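Local structure of inorganic pyrophosphatase (Coxiella burnetii, 3TR4) at the interface of chains A and B. The protein catalyses the magnesium-dependent hydrolysis of inorganic pyrophosphate to two phosphate ions, working as a homohexamer. Residues are numbered along the deposited sequence; one frame, centred on the assembly and turned at random. Chains: chain A/B, Inorganic pyrophosphatase.

The interface of chains A and B. Residues chain A 41, 82-83; chain B 82.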
loop_
_atom_site.group_PDB
_atom_site.type_symbol
_atom_site.label_atom_id
_atom_site.label_comp_id
_atom_site.label_asym_id
_atom_site.label_seq_id
_atom_site.Cartn_x
_atom_site.Cartn_y
_atom_site.Cartn_z
ATOM N N LEU A 41 -18.042 -5.524 12.797
ATOM C CA LEU A 41 -16.995 -4.576 13.128
ATOM C C LEU A 41 -17.551 -3.205 12.765
ATOM O O LEU A 41 -18.143 -3.035 11.699
ATOM C CB LEU A 41 -15.732 -4.873 12.319
ATOM C CG LEU A 41 -14.459 -4.112 12.686
ATOM C CD1 LEU A 41 -13.946 -4.547 14.054
ATOM C CD2 LEU A 41 -13.390 -4.325 11.626
ATOM N N GLN A 82 -5.534 -8.535 9.751
ATOM C CA GLN A 82 -6.767 -7.921 9.264
ATOM C C GLN A 82 -7.787 -7.758 10.389
ATOM O O GLN A 82 -8.028 -8.693 11.146
ATOM C CB GLN A 82 -7.368 -8.757 8.127
ATOM C CG GLN A 82 -8.743 -8.283 7.677
ATOM C CD GLN A 82 -9.222 -9.007 6.433
ATOM O OE1 GLN A 82 -8.563 -8.981 5.397
ATOM N NE2 GLN A 82 -10.372 -9.659 6.531
ATOM N N PRO A 83 -8.392 -6.564 10.501
ATOM C CA PRO A 83 -9.408 -6.314 11.530
ATOM C C PRO A 83 -10.604 -7.252 11.382
ATOM O O PRO A 83 -11.067 -7.496 10.268
ATOM C CB PRO A 83 -9.844 -4.872 11.249
ATOM C CG PRO A 83 -8.705 -4.267 10.500
ATOM C CD PRO A 83 -8.139 -5.376 9.670
ATOM N N GLN B 82 -12.745 0.051 5.874
ATOM C CA GLN B 82 -12.662 -1.328 5.384
ATOM C C GLN B 82 -14.029 -1.902 5.001
ATOM O O GLN B 82 -14.994 -1.769 5.751
ATOM C CB GLN B 82 -11.996 -2.226 6.438
ATOM C CG GLN B 82 -12.047 -3.726 6.135
ATOM C CD GLN B 82 -11.301 -4.558 7.167
ATOM O OE1 GLN B 82 -10.079 -4.478 7.275
ATOM N NE2 GLN B 82 -12.035 -5.358 7.932
#
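B:Gln82 reaches across to A:Pro83 and holds its terminal amide over one face of the proline ring, tilted to it, with the oxygen end nearer. This small patch is part of a subunit interface in the pyrophosphatase homohexamer. It hides 83 Å² of protein surface, of which B:Gln82 supplies 48 Å².

Both ends of the B:Gln82 amide are used. The nitrogen NE2 donates a weak hydrogen bond to the backbone carbonyl O of A:Pro83, 3.3 Å away. The bond is long but fairly straight, with an angle of 166° at the hydrogen. The carbonyl oxygen OE1 turns to the ring instead. It lies 3.2 Å from CD of A:Pro83, the ring carbon next to the proline nitrogen, and 3.5 Å from CG. This is a polar oxygen against aliphatic carbon, a van der Waals contact. The ring carbon CB lies 4.0 Å from OE1 and equally far from NE2, so the amide spans the ring from CD to CB. The weak NE2 bond would slightly favour this orientation of the amide.

The reach comes from an extended side chain. CG of B:Gln82 is anti to the backbone N (chi1 171°), and the chain stays stretched through CD. Its amide is thereby carried well away from its own backbone.

The remaining contacts are loose van der Waals packing. A:Leu41, on strand 40-46, brings its methyl CD2 to 4.1 Å from NE2 of B:Gln82, and its side chain crosses that of B:Gln82 at about a right angle. A:Gln82 lies toward the oxygen end. A:Gln82 and B:Gln82 play different parts: the A copy contributes its aliphatic CG and has 7 Å² of its surface hidden. Their amide planes are 62° apart and do not stack. This asymmetry fits an interface that is not an exact two-fold. CG of A:Gln82 lies 4.1 Å from OE1 of B:Gln82.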